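Local coordinates for fibrinogen-binding protein (Staphylococcus aureus subsp. aureus, PDB 3T49) that probably blocks the C3b-containing convertases of host complement, as a secreted virulence factor of the staphylococcal complement inhibitor (SCIN) family, at residues N48-V51 against S52-D55; I34-N37 against E38-K42; G24-N27 against P28-R32; L13-S16 against N17-L21. All coordinates share one frame; numbering follows the deposited sequence.

Contact 1 of 4, residues N48-V51 against S52-D55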
# COMPACT_ATOMS: atom_id res chain seq x y z
N ASN A 48 1.27 -11.91 -12.33
CA ASN A 48 0.23 -12.74 -11.73
C ASN A 48 0.77 -13.62 -10.63
O ASN A 48 0.45 -14.79 -10.52
CB ASN A 48 -0.42 -13.64 -12.80
CG ASN A 48 -1.85 -14.00 -12.46
OD1 ASN A 48 -2.58 -13.22 -11.86
ND2 ASN A 48 -2.27 -15.19 -12.89
N ASP A 49 1.57 -13.01 -9.75
CA ASP A 49 2.24 -13.73 -8.68
C ASP A 49 1.36 -13.61 -7.45
O ASP A 49 1.34 -12.57 -6.78
CB ASP A 49 3.62 -13.10 -8.47
CG ASP A 49 4.40 -13.76 -7.33
OD1 ASP A 49 3.83 -14.47 -6.47
OD2 ASP A 49 5.64 -13.54 -7.30
N PHE A 50 0.59 -14.65 -7.14
CA PHE A 50 -0.39 -14.63 -6.05
C PHE A 50 0.28 -14.46 -4.70
O PHE A 50 -0.30 -13.85 -3.83
CB PHE A 50 -1.24 -15.90 -6.08
CG PHE A 50 -2.31 -15.88 -7.11
CD1 PHE A 50 -2.04 -16.20 -8.43
CD2 PHE A 50 -3.60 -15.54 -6.78
CE1 PHE A 50 -3.04 -16.18 -9.39
CE2 PHE A 50 -4.61 -15.52 -7.74
CZ PHE A 50 -4.33 -15.87 -9.03
N VAL A 51 1.47 -15.01 -4.53
CA VAL A 51 2.16 -14.94 -3.24
C VAL A 51 2.55 -13.48 -2.99
O VAL A 51 2.25 -12.92 -1.92
CB VAL A 51 3.39 -15.86 -3.21
CG1 VAL A 51 4.20 -15.67 -1.96
CG2 VAL A 51 2.98 -17.34 -3.27
N SER A 52 3.13 -12.81 -4.00
CA SER A 52 3.50 -11.41 -3.88
C SER A 52 2.28 -10.53 -3.81
O SER A 52 2.30 -9.51 -3.11
CB SER A 52 4.40 -10.99 -5.03
OG SER A 52 5.63 -11.71 -4.95
N MET A 53 1.19 -10.86 -4.51
CA MET A 53 -0.04 -10.07 -4.45
C MET A 53 -0.56 -10.10 -3.03
O MET A 53 -0.96 -9.05 -2.50
CB MET A 53 -1.12 -10.55 -5.45
CG MET A 53 -0.77 -10.19 -6.88
SD MET A 53 -2.12 -10.44 -8.09
CE MET A 53 -2.17 -12.21 -8.31
N ALA A 54 -0.58 -11.27 -2.38
CA ALA A 54 -1.08 -11.36 -1.03
C ALA A 54 -0.22 -10.56 -0.06
O ALA A 54 -0.76 -9.87 0.81
CB ALA A 54 -1.16 -12.84 -0.60
N ASP A 55 1.08 -10.62 -0.22
CA ASP A 55 2.01 -9.92 0.67
C ASP A 55 1.81 -8.41 0.52
O ASP A 55 1.81 -7.69 1.52
CB ASP A 55 3.43 -10.32 0.34
CG ASP A 55 3.77 -11.73 0.82
OD1 ASP A 55 2.99 -12.26 1.64
OD2 ASP A 55 4.79 -12.28 0.38
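The side chain of D49 is turned with CG anti to the main-chain nitrogen (chi1 178°), which carries its carboxylate forward to S52. D49 OD1 accepts the backbone N-H of S52 at 3.1 Å. That bond is nearly straight (171°), yet the nitrogen stands above the carboxylate plane. A weak bond from V51 N reaches the same OD1. D49 OD2 lies 3.0 Å from S52 OG, at best a weak hydrogen bond, since the hydroxyl proton has another acceptor nearby. The S52 N bond, helped by these weaker contacts, probably limits rotation of the carboxylate. Its negative charge sits at a helix start, where the helix dipole would probably stabilise it. F50 and M53 run alongside each other. The M53 chain bends at its last torsion (chi3 -75°) and brings the methyl back over the F50 ring. M53 CE lies 3.8 Å from the F50 ring centroid, almost on the ring normal, in a CH-pi contact. N48 OD1 approaches the same CE at 3.7 Å. M53 also packs on L9 of helix 5-13 and A44 of helix 28-47. Main-chain bonding starts with M53 N to D49 O at 2.8 Å. N48, with positive phi, ends helix 28-47 in a Schellman motif, and D49 at once N-caps helix 50-72. This is a tight helix-to-helix turn in the SCIN three-helix bundle.

Contact 2 of 4, residues I34-N37 against E38-K42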
# COMPACT_ATOMS: atom_id res chain seq x y z
N ILE A 34 4.87 2.96 1.65
CA ILE A 34 3.90 2.97 0.58
C ILE A 34 4.57 2.77 -0.79
O ILE A 34 4.15 1.95 -1.59
CB ILE A 34 3.08 4.24 0.59
CG1 ILE A 34 2.20 4.32 1.85
CG2 ILE A 34 2.21 4.30 -0.66
CD1 ILE A 34 1.66 5.70 2.12
N MET A 35 5.68 3.48 -1.05
CA MET A 35 6.33 3.42 -2.36
C MET A 35 6.92 2.06 -2.63
O MET A 35 6.84 1.55 -3.75
CB MET A 35 7.42 4.50 -2.45
CG MET A 35 6.91 5.92 -2.30
SD MET A 35 5.62 6.36 -3.49
CE MET A 35 6.50 6.14 -5.02
N MET A 36 7.50 1.43 -1.60
CA MET A 36 7.99 0.07 -1.74
C MET A 36 6.85 -0.87 -2.16
O MET A 36 7.01 -1.72 -3.04
CB MET A 36 8.61 -0.43 -0.43
CG MET A 36 8.99 -1.90 -0.43
SD MET A 36 10.29 -2.32 -1.56
CE MET A 36 11.71 -1.86 -0.58
N ASN A 37 5.71 -0.72 -1.50
CA ASN A 37 4.63 -1.62 -1.80
C ASN A 37 3.88 -1.29 -3.07
O ASN A 37 3.27 -2.18 -3.64
CB ASN A 37 3.75 -1.78 -0.60
CG ASN A 37 4.40 -2.68 0.42
OD1 ASN A 37 4.50 -3.89 0.22
ND2 ASN A 37 4.88 -2.10 1.51
N GLU A 38 3.96 -0.06 -3.55
CA GLU A 38 3.48 0.24 -4.88
C GLU A 38 4.26 -0.57 -5.87
O GLU A 38 3.71 -1.19 -6.77
CB GLU A 38 3.65 1.72 -5.21
CG GLU A 38 2.67 2.61 -4.47
CD GLU A 38 2.92 4.08 -4.73
OE1 GLU A 38 3.77 4.43 -5.59
OE2 GLU A 38 2.26 4.92 -4.10
N TYR A 39 5.58 -0.55 -5.73
CA TYR A 39 6.44 -1.30 -6.63
C TYR A 39 6.14 -2.80 -6.58
O TYR A 39 5.99 -3.45 -7.62
CB TYR A 39 7.91 -1.04 -6.29
CG TYR A 39 8.89 -1.97 -6.96
CD1 TYR A 39 9.24 -1.79 -8.27
CD2 TYR A 39 9.42 -3.04 -6.26
CE1 TYR A 39 10.15 -2.65 -8.89
CE2 TYR A 39 10.33 -3.90 -6.87
CZ TYR A 39 10.68 -3.69 -8.19
OH TYR A 39 11.57 -4.54 -8.82
N ARG A 40 6.06 -3.35 -5.38
CA ARG A 40 5.85 -4.78 -5.23
C ARG A 40 4.47 -5.17 -5.74
O ARG A 40 4.35 -6.20 -6.41
CB ARG A 40 6.00 -5.19 -3.76
CG ARG A 40 7.42 -5.10 -3.25
CD ARG A 40 7.51 -5.54 -1.81
NE ARG A 40 8.91 -5.63 -1.42
CZ ARG A 40 9.33 -5.64 -0.16
NH1 ARG A 40 8.46 -5.53 0.82
NH2 ARG A 40 10.62 -5.74 0.11
N ALA A 41 3.45 -4.38 -5.45
CA ALA A 41 2.08 -4.67 -5.92
C ALA A 41 1.99 -4.63 -7.43
O ALA A 41 1.42 -5.54 -8.07
CB ALA A 41 1.09 -3.69 -5.35
N LYS A 42 2.55 -3.59 -8.04
CA LYS A 42 2.47 -3.47 -9.49
C LYS A 42 3.20 -4.59 -10.18
O LYS A 42 2.70 -5.13 -11.18
CB LYS A 42 2.95 -2.10 -9.94
CG LYS A 42 2.07 -1.00 -9.47
CD LYS A 42 2.55 0.39 -9.84
CE LYS A 42 1.57 1.42 -9.32
NZ LYS A 42 1.86 2.82 -9.76
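E38 packs against I34 one turn earlier, within helix 28-47 of the three-helix bundle. This is the tight side of the contact. E38 N gives its hydrogen to I34 O at 2.8 Å. The glutamate runs extended from CG, with CG itself 3.3 Å from I34 O. At the far end, E38 OE2 touches I34 CG2 at 3.5 Å, where the two side chains cross. E38 OE2 also lies near S16 OG of helix 16-22, at most a weak and doubtful bond, since S16 has two conformers. N37 is also buried. Its ND2 donates to T33 O, and its side chain rests on A59 and L60 of helix 50-72. N37 O accepts from A41 N at 2.9 Å, and A41 CB closes on the same oxygen. A41 in turn packs on L9 and L13 of helix 5-13. The looser side is formed by M36 and R40, both exposed. CG of M36 is anti to the backbone nitrogen (chi1 173°), and the chain then bends twice, which lays the sulfur over the guanidinium. R40 stays extended from CG to NE. N37 OD1 lies only loosely at the guanidinium edge, R40 CD being its nearest atom there at 4.0 Å, with the amide turned 77° from the guanidinium. Over one guanidinium face, off centre toward the rim, M36 SD comes 3.6 Å from R40 NE.

Contact 3 of 4, residues G24-N27 against P28-R32. With SO4 (sulfate ion), chain F; SO4 (sulfate ion), chain G.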
# COMPACT_ATOMS: atom_id res chain seq x y z
N GLY A 24 2.99 12.77 3.91
CA GLY A 24 3.94 13.87 3.94
C GLY A 24 3.89 14.61 5.26
O GLY A 24 4.85 15.31 5.62
N SER A 25 2.80 14.46 6.02
CA SER A 25 2.70 15.04 7.36
C SER A 25 3.43 14.24 8.44
O SER A 25 3.52 14.72 9.58
CB SER A 25 1.21 15.17 7.76
OG SER A 25 0.53 16.12 6.96
N LEU A 26 3.95 13.06 8.12
CA LEU A 26 4.52 12.12 9.07
C LEU A 26 5.97 11.81 8.76
O LEU A 26 6.51 12.26 7.74
CB LEU A 26 3.75 10.79 9.01
CG LEU A 26 2.22 10.90 9.15
CD1 LEU A 26 1.56 9.55 8.98
CD2 LEU A 26 1.85 11.50 10.46
N ASN A 27 6.59 10.98 9.61
CA ASN A 27 7.98 10.53 9.41
C ASN A 27 8.13 9.94 8.03
O ASN A 27 7.22 9.26 7.56
CB ASN A 27 8.34 9.45 10.45
CG ASN A 27 9.80 8.96 10.37
OD1 ASN A 27 10.18 8.10 9.55
ND2 ASN A 27 10.62 9.48 11.29
N PRO A 28 9.29 10.14 7.37
CA PRO A 28 9.51 9.55 6.04
C PRO A 28 9.26 8.05 5.90
O PRO A 28 9.03 7.59 4.78
CB PRO A 28 10.97 9.88 5.77
CG PRO A 28 11.23 11.11 6.53
CD PRO A 28 10.42 10.98 7.80
N TYR A 29 9.29 7.29 6.99
CA TYR A 29 8.98 5.87 6.95
C TYR A 29 7.68 5.60 6.20
O TYR A 29 7.60 4.63 5.44
CB TYR A 29 8.90 5.30 8.39
CG TYR A 29 8.32 3.92 8.43
CD1 TYR A 29 9.11 2.80 8.21
CD2 TYR A 29 6.96 3.72 8.69
CE1 TYR A 29 8.58 1.54 8.22
CE2 TYR A 29 6.42 2.47 8.68
CZ TYR A 29 7.23 1.37 8.47
OH TYR A 29 6.69 0.10 8.46
N TYR A 30 6.65 6.40 6.46
CA TYR A 30 5.34 6.05 5.96
C TYR A 30 5.29 6.10 4.44
O TYR A 30 4.88 5.13 3.79
CB TYR A 30 4.24 6.91 6.66
CG TYR A 30 4.23 6.59 8.12
CD1 TYR A 30 3.59 5.44 8.59
CD2 TYR A 30 4.94 7.37 9.02
CE1 TYR A 30 3.64 5.11 9.92
CE2 TYR A 30 5.00 7.03 10.38
CZ TYR A 30 4.35 5.90 10.78
OH TYR A 30 4.41 5.54 12.11
N LYS A 31 5.73 7.20 3.86
CA LYS A 31 5.75 7.29 2.40
C LYS A 31 6.67 6.25 1.77
O LYS A 31 6.32 5.65 0.75
CB LYS A 31 6.14 8.69 1.97
CG LYS A 31 5.94 8.89 0.47
CD LYS A 31 6.18 10.32 0.04
CE LYS A 31 6.34 10.37 -1.48
NZ LYS A 31 7.74 9.93 -1.89
N ARG A 32 7.83 6.00 2.34
CA ARG A 32 8.71 5.03 1.70
C ARG A 32 8.17 3.61 1.79
O ARG A 32 8.39 2.83 0.87
CB ARG A 32 10.18 5.15 2.13
CG ARG A 32 10.50 4.66 3.50
CD ARG A 32 12.04 4.43 3.71
NE ARG A 32 12.27 4.20 5.13
CZ ARG A 32 12.50 5.15 6.03
NH1 ARG A 32 12.58 6.42 5.70
NH2 ARG A 32 12.65 4.80 7.30
S SO4 F . 12.62 0.90 6.85
O1 SO4 F . 12.10 1.42 5.58
O2 SO4 F . 13.94 0.33 6.61
O3 SO4 F . 12.72 1.99 7.82
O4 SO4 F . 11.73 -0.13 7.35
S SO4 G . 8.95 13.36 -1.06
O1 SO4 G . 8.13 12.92 -2.17
O2 SO4 G . 10.05 14.18 -1.57
O3 SO4 G . 8.17 14.15 -0.11
O4 SO4 G . 9.50 12.20 -0.37
O HOH W 1 6.11 9.88 5.15
O HOH W 2 12.41 7.21 9.33
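N27 is extended (psi 144°) and the chain then turns into helix 28-47, so that the N27 carbonyl faces Y30 N across the turn and accepts its hydrogen at 3.1 Å. The end of the N27 side chain bends to the helix start. Its CG is anti to the main-chain nitrogen (chi1 -177°), which places OD1 in front of Y29 N. Y29 N donates to N27 OD1 at 2.8 Å in a nearly straight bond (167°), tilted a little from the amide plane. This is an Asx turn, with N27 as N-cap of helix 28-47. P28 follows directly, and its nitrogen has no hydrogen to give. One water takes the place of a direct bond from K31 N to N27 O: it donates to N27 O and accepts from K31 N. The apolar part of the contact is L26 against Y30. L26 CB meets Y30 CD2 at 3.6 Å, and L26 CD1 sits over one face of the Y30 ring, toward its rim. The opposite face is covered by Y29 CD2, over the ring centre. I70 of helix 50-72 packs on both L26 and Y30. Two sulfates, probably from the crystallisation liquor, bind the outer charges. R32 grips one with two roughly straight bonds, NE to O1 at 2.8 Å and NH2 to O3 at 2.9 Å, the anion lying at the guanidinium edge. Y29 CA covers a face of that guanidinium. K31 NZ holds the other sulfate through O4 at 3.2 Å and, weakly, through O1.

Contact 4 of 4, residues L13-S16 against N17-L21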
# COMPACT_ATOMS: atom_id res chain seq x y z
N LEU A 13 -4.22 -0.20 -4.40
CA LEU A 13 -3.29 0.65 -5.15
C LEU A 13 -3.93 1.96 -5.56
O LEU A 13 -3.25 2.99 -5.66
CB LEU A 13 -2.80 -0.05 -6.40
CG LEU A 13 -1.65 -1.00 -6.20
CD1 LEU A 13 -1.37 -1.73 -7.54
CD2 LEU A 13 -0.41 -0.19 -5.72
N ASN A 14 -5.24 1.93 -5.78
CA ASN A 14 -5.90 3.15 -6.24
C ASN A 14 -5.90 4.24 -5.16
O ASN A 14 -6.11 5.39 -5.48
CB ASN A 14 -7.34 2.88 -6.69
CG ASN A 14 -7.41 2.13 -8.03
OD1 ASN A 14 -6.46 2.08 -8.78
ND2 ASN A 14 -8.58 1.56 -8.30
N LYS A 15 -5.67 3.86 -3.91
CA LYS A 15 -5.55 4.83 -2.80
C LYS A 15 -4.11 5.18 -2.46
O LYS A 15 -3.88 6.02 -1.59
CB LYS A 15 -6.21 4.27 -1.54
CG LYS A 15 -7.56 3.67 -1.76
CD LYS A 15 -8.14 3.20 -0.42
CE LYS A 15 -9.10 2.01 -0.59
NZ LYS A 15 -10.15 2.30 -1.59
N SER A 16 -3.14 4.56 -3.10
CA SER A 16 -1.76 4.71 -2.66
C SER A 16 -1.19 6.11 -2.79
O SER A 16 -0.46 6.57 -1.91
CB SER A 16 -0.83 3.69 -3.34
OG SER A 16 -0.82 3.85 -4.76
N ASN A 17 -1.51 6.81 -3.87
CA ASN A 17 -0.97 8.17 -4.01
C ASN A 17 -1.58 9.16 -3.01
O ASN A 17 -0.93 10.04 -2.50
CB ASN A 17 -1.13 8.68 -5.45
CG ASN A 17 -0.27 7.92 -6.45
OD1 ASN A 17 0.90 7.68 -6.22
ND2 ASN A 17 -0.88 7.51 -7.55
N VAL A 18 -2.87 8.98 -2.73
CA VAL A 18 -3.56 9.75 -1.73
C VAL A 18 -2.88 9.53 -0.36
O VAL A 18 -2.58 10.47 0.38
CB VAL A 18 -5.07 9.38 -1.69
CG1 VAL A 18 -5.71 9.75 -0.39
CG2 VAL A 18 -5.80 10.07 -2.85
N TYR A 19 -2.65 8.27 0.01
CA TYR A 19 -2.01 7.99 1.27
C TYR A 19 -0.59 8.53 1.30
O TYR A 19 -0.16 9.03 2.33
CB TYR A 19 -2.06 6.48 1.62
CG TYR A 19 -3.31 6.10 2.39
CD1 TYR A 19 -4.50 5.83 1.74
CD2 TYR A 19 -3.30 6.09 3.77
CE1 TYR A 19 -5.66 5.53 2.44
CE2 TYR A 19 -4.45 5.80 4.47
CZ TYR A 19 -5.61 5.52 3.81
OH TYR A 19 -6.77 5.22 4.50
N ALA A 20 0.13 8.47 0.18
CA ALA A 20 1.49 9.01 0.14
C ALA A 20 1.49 10.51 0.37
O ALA A 20 2.38 11.03 1.06
CB ALA A 20 2.19 8.66 -1.19
N LEU A 21 0.51 11.22 -0.17
CA LEU A 21 0.39 12.66 0.10
C LEU A 21 0.12 12.93 1.57
O LEU A 21 0.78 13.80 2.20
CB LEU A 21 -0.72 13.30 -0.76
CG LEU A 21 -0.37 13.42 -2.24
CD1 LEU A 21 -1.57 13.73 -3.07
CD2 LEU A 21 0.70 14.51 -2.45
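K15 and Y19 meet one turn apart where the chain passes from helix 5-13 into helix 16-22, a break in the first arm of the three-helix bundle. Y19 N donates to K15 O at 3.0 Å. With chi1 at -89°, the Y19 ring is set edge-on to that same oxygen, CD1 lying 3.4 Å from K15 O, which is in line with the ring plane. K15 CB also touches Y19 CD1 at 4.0 Å, while the rest of the lysine, bent at its last torsion (chi4 -53°), leads away. The Y19 OH bonds to D68, and its ring stacks with that of Y64, both on helix 50-72. Next along, A20 N donates to S16 O at 2.9 Å, and A20 CB packs at that carbonyl. S16 was modelled in two conformers. In the one described here, OG stands between the backbone nitrogen and the carbonyl carbon (chi1 61°). That rotation turns the hydroxyl back to the end of helix 5-13. In this conformer L13 O accepts from both S16 N and S16 OG. S16 N is 3.0 Å from L13 O, and S16 OG donates to a lone pair of L13 O, in the carbonyl plane, at 2.7 Å.

Overall arrangement
The contacts follow one another along the chain in the order 4, 3, 2, 1. Contacts 4, 3 and 1 lie at breaks or starts of helices, contact 2 within helix 28-47. Contacts 3 and 1 are the caps at the N-terminal ends of helices 28-47 and 50-72. Their centres are about 25 Å apart, on opposite sides of the chain's centre. Contact 2 lies between them, its centre about 15 Å from that of contact 3 and 12 Å from that of contact 1. It packs on contact 4, where I34 CD1 is 3.7 Å from A20 N. Contact 3 reaches contact 4 more loosely, K31 CD lying 4.0 Å from A20 O. Both sulfates belong to contact 3.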